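Local coordinates for type III effector HopA1 (Pseudomonas syringae pv. tomato str. DC3000, PDB 4RSX), which is probably delivered into plant cells by the bacterial type III secretion system, its molecular action there not being established, at residues 93-107 with 134-148. Residues are numbered along the deposited sequence; the frame is centred on the assembly and turned at random.
Sequences KRFFYRIIPKHERRE and IGKESAITHGKVIGP
Ile134, in the last turn of helix 123-136, offers its carbonyl oxygen to the end of Arg105: NH1 and NH2 both donate to this O, at 2.8 and 3.0 Å, in the guanidinium plane. Its side chain lays CD1 against CG2 of Ile99 at 3.8 Å. Past the helix end, the turn from Glu137 to Ile140 wraps the same arginine: Ser138 CA lies over one guanidinium face, Pro101 CB covers the other, and Ile140 O takes a second hydrogen from NH1 at 2.7 Å. The two in-plane carbonyls, with Ser138 and Pro101 on either side, thus fix the group's rotation. A water bridges Thr141 O to Arg105 N. His142, held through ND1 by Thr141 OG1 and stacked on Tyr161, has CD2 above the centre of the Arg98 guanidinium, the planes 34° apart; Arg98 NE turns to Gln69. From Gly143 onward the segment pairs antiparallel with strand 96-101 in the sheet of this C-terminal portion of HopA1, the pair flanked by strands 64-68 and 158-162. Gly143 and Ile99 exchange two backbone hydrogen bonds, as do Val145 and Tyr97, where Tyr97 N reaches Val145 O at 2.8 Å almost straight. Between these pairs Lys144, extended beyond CG, runs across the Phe96 ring, NZ 4.3 Å from its centroid in a cation-pi contact and salt-bridged to Asp156. Ile146, with CG1 anti to its N (chi1 -169°), sets CD1 over the centre of that ring's other face, 3.4 Å from the centroid, in a CH-pi contact. Gly147 N then gives Phe95 O a weak hydrogen bond, before Pro148 packs CD against Lys93 O at 3.5 Å.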
loop_
_atom_site.group_PDB
_atom_site.type_symbol
_atom_site.label_atom_id
_atom_site.label_comp_id
_atom_site.label_asym_id
_atom_site.label_seq_id
_atom_site.Cartn_x
_atom_site.Cartn_y
_atom_site.Cartn_z
ATOM N N LYS A 93 -17.655 6.483 2.625
ATOM C CA LYS A 93 -16.587 7.091 3.412
ATOM C C LYS A 93 -15.565 6.060 3.891
ATOM O O LYS A 93 -14.529 6.420 4.462
ATOM C CB LYS A 93 -17.176 7.834 4.624
ATOM C CG LYS A 93 -17.988 9.075 4.269
ATOM C CD LYS A 93 -18.534 9.797 5.517
ATOM C CE LYS A 93 -19.220 11.109 5.118
ATOM N NZ LYS A 93 -20.308 11.542 6.056
ATOM N N ARG A 94 -15.845 4.779 3.658
ATOM C CA ARG A 94 -15.048 3.716 4.282
ATOM C C ARG A 94 -14.242 2.868 3.297
ATOM O O ARG A 94 -13.137 2.423 3.610
ATOM C CB ARG A 94 -15.945 2.778 5.102
ATOM C CG ARG A 94 -16.973 3.473 5.993
ATOM C CD ARG A 94 -16.509 3.535 7.445
ATOM N NE ARG A 94 -16.105 2.221 7.951
ATOM C CZ ARG A 94 -15.586 2.010 9.161
ATOM N NH1 ARG A 94 -15.407 3.028 9.998
ATOM N NH2 ARG A 94 -15.243 0.781 9.535
ATOM N N PHE A 95 -14.805 2.622 2.121
ATOM C CA PHE A 95 -14.194 1.688 1.189
ATOM C C PHE A 95 -13.051 2.322 0.400
ATOM O O PHE A 95 -12.821 3.530 0.495
ATOM C CB PHE A 95 -15.250 1.089 0.252
ATOM C CG PHE A 95 -16.101 0.009 0.898
ATOM C CD1 PHE A 95 -15.851 -0.407 2.206
ATOM C CD2 PHE A 95 -17.136 -0.593 0.193
ATOM C CE1 PHE A 95 -16.628 -1.402 2.811
ATOM C CE2 PHE A 95 -17.918 -1.594 0.785
ATOM C CZ PHE A 95 -17.660 -1.995 2.099
ATOM N N PHE A 96 -12.335 1.503 -0.371
ATOM C CA PHE A 96 -11.244 1.998 -1.214
ATOM C C PHE A 96 -11.725 2.593 -2.534
ATOM O O PHE A 96 -12.706 2.126 -3.109
ATOM C CB PHE A 96 -10.279 0.865 -1.547
ATOM C CG PHE A 96 -9.268 0.601 -0.484
ATOM C CD1 PHE A 96 -8.138 1.405 -0.369
ATOM C CD2 PHE A 96 -9.436 -0.456 0.395
ATOM C CE1 PHE A 96 -7.199 1.158 0.611
ATOM C CE2 PHE A 96 -8.503 -0.708 1.387
ATOM C CZ PHE A 96 -7.381 0.098 1.493
ATOM N N TYR A 97 -11.006 3.599 -3.021
ATOM C CA TYR A 97 -11.207 4.105 -4.372
ATOM C C TYR A 97 -9.916 3.931 -5.166
ATOM O O TYR A 97 -8.817 4.088 -4.627
ATOM C CB TYR A 97 -11.586 5.582 -4.331
ATOM C CG TYR A 97 -12.903 5.859 -3.645
ATOM C CD1 TYR A 97 -14.055 6.052 -4.384
ATOM C CD2 TYR A 97 -12.992 5.937 -2.259
ATOM C CE1 TYR A 97 -15.272 6.318 -3.773
ATOM C CE2 TYR A 97 -14.207 6.189 -1.630
ATOM C CZ TYR A 97 -15.344 6.379 -2.401
ATOM O OH TYR A 97 -16.562 6.635 -1.815
ATOM N N ARG A 98 -10.025 3.597 -6.442
ATOM C CA ARG A 98 -8.824 3.598 -7.258
ATOM C C ARG A 98 -8.824 4.799 -8.163
ATOM O O ARG A 98 -9.881 5.290 -8.573
ATOM C CB ARG A 98 -8.624 2.300 -8.052
ATOM C CG ARG A 98 -9.836 1.812 -8.800
ATOM C CD ARG A 98 -9.484 0.584 -9.637
ATOM N NE ARG A 98 -8.798 -0.448 -8.858
ATOM C CZ ARG A 98 -8.074 -1.425 -9.398
ATOM N NH1 ARG A 98 -7.940 -1.494 -10.715
ATOM N NH2 ARG A 98 -7.481 -2.329 -8.624
ATOM N N ILE A 99 -7.620 5.289 -8.422
ATOM C CA ILE A 99 -7.391 6.390 -9.331
ATOM C C ILE A 99 -6.686 5.800 -10.537
ATOM O O ILE A 99 -5.576 5.279 -10.412
ATOM C CB ILE A 99 -6.442 7.388 -8.682
ATOM C CG1 ILE A 99 -6.984 7.803 -7.309
ATOM C CG2 ILE A 99 -6.206 8.584 -9.598
ATOM C CD1 ILE A 99 -5.940 8.509 -6.425
ATOM N N ILE A 100 -7.320 5.868 -11.702
ATOM C CA ILE A 100 -6.788 5.217 -12.894
ATOM C C ILE A 100 -6.657 6.197 -14.055
ATOM O O ILE A 100 -7.428 7.161 -14.155
ATOM C CB ILE A 100 -7.686 4.039 -13.346
ATOM C CG1 ILE A 100 -8.983 4.560 -13.959
ATOM C CG2 ILE A 100 -8.002 3.123 -12.175
ATOM C CD1 ILE A 100 -9.974 3.463 -14.258
ATOM N N PRO A 101 -5.673 5.955 -14.938
ATOM C CA PRO A 101 -5.610 6.765 -16.161
ATOM C C PRO A 101 -6.765 6.355 -17.052
ATOM O O PRO A 101 -7.184 5.181 -17.000
ATOM C CB PRO A 101 -4.289 6.339 -16.805
ATOM C CG PRO A 101 -4.097 4.887 -16.327
ATOM C CD PRO A 101 -4.649 4.891 -14.907
ATOM N N LYS A 102 -7.271 7.308 -17.833
ATOM C CA LYS A 102 -8.343 7.079 -18.800
ATOM C C LYS A 102 -8.021 5.894 -19.714
ATOM O O LYS A 102 -8.864 5.023 -19.960
ATOM C CB LYS A 102 -8.546 8.363 -19.617
ATOM C CG LYS A 102 -9.612 8.310 -20.705
ATOM C CD LYS A 102 -9.694 9.673 -21.401
ATOM C CE LYS A 102 -10.483 9.617 -22.707
ATOM N NZ LYS A 102 -10.198 10.813 -23.565
ATOM N N HIS A 103 -6.790 5.851 -20.207
ATOM C CA HIS A 103 -6.367 4.728 -21.031
ATOM C C HIS A 103 -5.564 3.742 -20.197
ATOM O O HIS A 103 -4.439 4.023 -19.792
ATOM C CB HIS A 103 -5.572 5.211 -22.244
ATOM C CG HIS A 103 -6.344 6.139 -23.128
ATOM N ND1 HIS A 103 -7.461 5.739 -23.837
ATOM C CD2 HIS A 103 -6.176 7.456 -23.407
ATOM C CE1 HIS A 103 -7.938 6.765 -24.519
ATOM N NE2 HIS A 103 -7.178 7.817 -24.278
ATOM N N GLU A 104 -6.165 2.583 -19.958
ATOM C CA GLU A 104 -5.581 1.526 -19.134
ATOM C C GLU A 104 -4.128 1.199 -19.493
ATOM O O GLU A 104 -3.779 1.109 -20.665
ATOM C CB GLU A 104 -6.440 0.255 -19.229
ATOM C CG GLU A 104 -5.899 -0.924 -18.435
ATOM C CD GLU A 104 -6.858 -2.088 -18.391
ATOM O OE1 GLU A 104 -7.510 -2.271 -17.342
ATOM O OE2 GLU A 104 -6.962 -2.818 -19.398
ATOM N N ARG A 105 -3.295 1.023 -18.470
ATOM C CA ARG A 105 -1.904 0.623 -18.656
ATOM C C ARG A 105 -1.717 -0.818 -18.182
ATOM O O ARG A 105 -2.136 -1.162 -17.082
ATOM C CB ARG A 105 -0.987 1.585 -17.895
ATOM C CG ARG A 105 -1.182 3.040 -18.327
ATOM C CD ARG A 105 -0.466 4.027 -17.428
ATOM N NE ARG A 105 -0.705 5.407 -17.866
ATOM C CZ ARG A 105 -0.673 6.471 -17.069
ATOM N NH1 ARG A 105 -0.394 6.326 -15.771
ATOM N NH2 ARG A 105 -0.914 7.683 -17.574
ATOM N N ARG A 106 -1.114 -1.663 -19.019
ATOM C CA ARG A 106 -0.867 -3.070 -18.659
ATOM C C ARG A 106 0.021 -3.146 -17.415
ATOM O O ARG A 106 0.964 -2.351 -17.268
ATOM C CB ARG A 106 -0.219 -3.830 -19.838
ATOM C CG ARG A 106 0.163 -5.294 -19.553
ATOM C CD ARG A 106 1.099 -5.880 -20.631
ATOM N NE ARG A 106 1.885 -7.027 -20.142
ATOM C CZ ARG A 106 3.198 -7.005 -19.874
ATOM N NH1 ARG A 106 3.913 -5.895 -20.052
ATOM N NH2 ARG A 106 3.811 -8.103 -19.433
ATOM N N GLU A 107 -0.291 -4.076 -16.512
ATOM C CA GLU A 107 0.523 -4.291 -15.305
ATOM C C GLU A 107 1.603 -5.338 -15.552
ATOM O O GLU A 107 1.312 -6.401 -16.113
ATOM C CB GLU A 107 -0.346 -4.782 -14.139
ATOM C CG GLU A 107 -1.401 -3.795 -13.629
ATOM C CD GLU A 107 -2.271 -4.409 -12.520
ATOM O OE1 GLU A 107 -1.966 -5.545 -12.093
ATOM O OE2 GLU A 107 -3.253 -3.770 -12.072
ATOM N N ILE A 134 -0.113 10.288 -11.613
ATOM C CA ILE A 134 -0.592 9.194 -12.457
ATOM C C ILE A 134 -0.863 9.674 -13.882
ATOM O O ILE A 134 -0.576 8.962 -14.849
ATOM C CB ILE A 134 -1.839 8.524 -11.852
ATOM C CG1 ILE A 134 -1.443 7.791 -10.560
ATOM C CG2 ILE A 134 -2.496 7.558 -12.849
ATOM C CD1 ILE A 134 -2.598 7.521 -9.620
ATOM N N GLY A 135 -1.402 10.885 -14.022
ATOM C CA GLY A 135 -1.620 11.438 -15.351
ATOM C C GLY A 135 -0.340 11.521 -16.177
ATOM O O GLY A 135 -0.354 11.224 -17.382
ATOM N N LYS A 136 0.759 11.915 -15.526
ATOM C CA LYS A 136 2.024 12.227 -16.192
ATOM C C LYS A 136 2.936 11.023 -16.379
ATOM O O LYS A 136 3.714 10.978 -17.333
ATOM C CB LYS A 136 2.811 13.274 -15.378
ATOM C CG LYS A 136 2.254 14.708 -15.389
ATOM C CD LYS A 136 3.236 15.647 -14.675
ATOM C CE LYS A 136 2.569 16.937 -14.186
ATOM N NZ LYS A 136 1.805 17.642 -15.257
ATOM N N GLU A 137 2.857 10.060 -15.465
ATOM C CA GLU A 137 3.863 9.003 -15.392
ATOM C C GLU A 137 3.288 7.649 -15.773
ATOM O O GLU A 137 2.628 6.997 -14.955
ATOM C CB GLU A 137 4.435 8.930 -13.970
ATOM C CG GLU A 137 5.058 10.230 -13.470
ATOM C CD GLU A 137 6.468 10.456 -14.008
ATOM O OE1 GLU A 137 7.078 9.488 -14.531
ATOM O OE2 GLU A 137 6.974 11.603 -13.892
ATOM N N SER A 138 3.555 7.211 -16.998
ATOM C CA SER A 138 3.002 5.958 -17.491
ATOM C C SER A 138 3.556 4.718 -16.789
ATOM O O SER A 138 3.011 3.623 -16.962
ATOM C CB SER A 138 3.218 5.827 -19.008
ATOM O OG SER A 138 2.756 6.979 -19.690
ATOM N N ALA A 139 4.636 4.863 -16.020
ATOM C CA ALA A 139 5.105 3.730 -15.213
ATOM C C ALA A 139 4.079 3.368 -14.131
ATOM O O ALA A 139 4.025 2.227 -13.674
ATOM C CB ALA A 139 6.479 3.998 -14.600
ATOM N N ILE A 140 3.259 4.334 -13.721
ATOM C CA ILE A 140 2.238 4.058 -12.712
ATOM C C ILE A 140 0.953 3.547 -13.374
ATOM O O ILE A 140 0.328 4.256 -14.165
ATOM C CB ILE A 140 1.919 5.308 -11.881
ATOM C CG1 ILE A 140 3.208 5.917 -11.327
ATOM C CG2 ILE A 140 1.003 4.965 -10.729
ATOM C CD1 ILE A 140 2.968 7.170 -10.510
ATOM N N THR A 141 0.548 2.325 -13.043
ATOM C CA THR A 141 -0.651 1.770 -13.638
ATOM C C THR A 141 -1.918 2.288 -12.965
ATOM O O THR A 141 -2.942 2.458 -13.639
ATOM C CB THR A 141 -0.659 0.239 -13.611
ATOM O OG1 THR A 141 -0.658 -0.215 -12.256
ATOM C CG2 THR A 141 0.560 -0.311 -14.332
ATOM N N HIS A 142 -1.854 2.507 -11.648
ATOM C CA HIS A 142 -2.977 3.079 -10.890
ATOM C C HIS A 142 -2.600 3.388 -9.459
ATOM O O HIS A 142 -1.513 3.021 -8.993
ATOM C CB HIS A 142 -4.174 2.132 -10.853
ATOM C CG HIS A 142 -3.899 0.828 -10.170
ATOM N ND1 HIS A 142 -2.931 -0.057 -10.609
ATOM C CD2 HIS A 142 -4.487 0.236 -9.096
ATOM C CE1 HIS A 142 -2.932 -1.128 -9.834
ATOM N NE2 HIS A 142 -3.861 -0.975 -8.907
ATOM N N GLY A 143 -3.509 4.061 -8.758
ATOM C CA GLY A 143 -3.317 4.324 -7.351
ATOM C C GLY A 143 -4.553 3.903 -6.602
ATOM O O GLY A 143 -5.595 3.663 -7.215
ATOM N N LYS A 144 -4.458 3.789 -5.280
ATOM C CA LYS A 144 -5.685 3.644 -4.505
ATOM C C LYS A 144 -5.620 4.454 -3.220
ATOM O O LYS A 144 -4.549 4.621 -2.619
ATOM C CB LYS A 144 -6.031 2.163 -4.229
ATOM C CG LYS A 144 -5.419 1.600 -2.960
ATOM C CD LYS A 144 -5.768 0.117 -2.691
ATOM C CE LYS A 144 -4.867 -0.405 -1.531
ATOM N NZ LYS A 144 -5.049 -1.867 -1.177
ATOM N N VAL A 145 -6.771 4.976 -2.816
ATOM C CA VAL A 145 -6.881 5.660 -1.535
ATOM C C VAL A 145 -8.075 5.101 -0.770
ATOM O O VAL A 145 -9.127 4.823 -1.361
ATOM C CB VAL A 145 -6.991 7.201 -1.715
ATOM C CG1 VAL A 145 -5.680 7.762 -2.265
ATOM C CG2 VAL A 145 -8.137 7.554 -2.660
ATOM N N ILE A 146 -7.889 4.901 0.534
ATOM C CA ILE A 146 -8.957 4.445 1.418
ATOM C C ILE A 146 -9.946 5.600 1.645
ATOM O O ILE A 146 -9.560 6.777 1.577
ATOM C CB ILE A 146 -8.366 3.989 2.770
ATOM C CG1 ILE A 146 -9.393 3.262 3.635
ATOM C CG2 ILE A 146 -7.856 5.172 3.552
ATOM C CD1 ILE A 146 -9.969 2.031 3.015
ATOM N N GLY A 147 -11.214 5.267 1.887
ATOM C CA GLY A 147 -12.209 6.269 2.234
ATOM C C GLY A 147 -11.779 7.158 3.397
ATOM O O GLY A 147 -11.068 6.704 4.304
ATOM N N PRO A 148 -12.230 8.427 3.386
ATOM C CA PRO A 148 -11.805 9.474 4.330
ATOM C C PRO A 148 -12.054 9.160 5.800
ATOM O O PRO A 148 -11.321 9.664 6.658
ATOM C CB PRO A 148 -12.639 10.695 3.910
ATOM C CG PRO A 148 -13.815 10.126 3.154
ATOM C CD PRO A 148 -13.247 8.925 2.442
HETATM O O HOH W 1 -4.262 1.279 -15.644
HETATM O O HOH W 2 -0.051 7.558 -20.718
#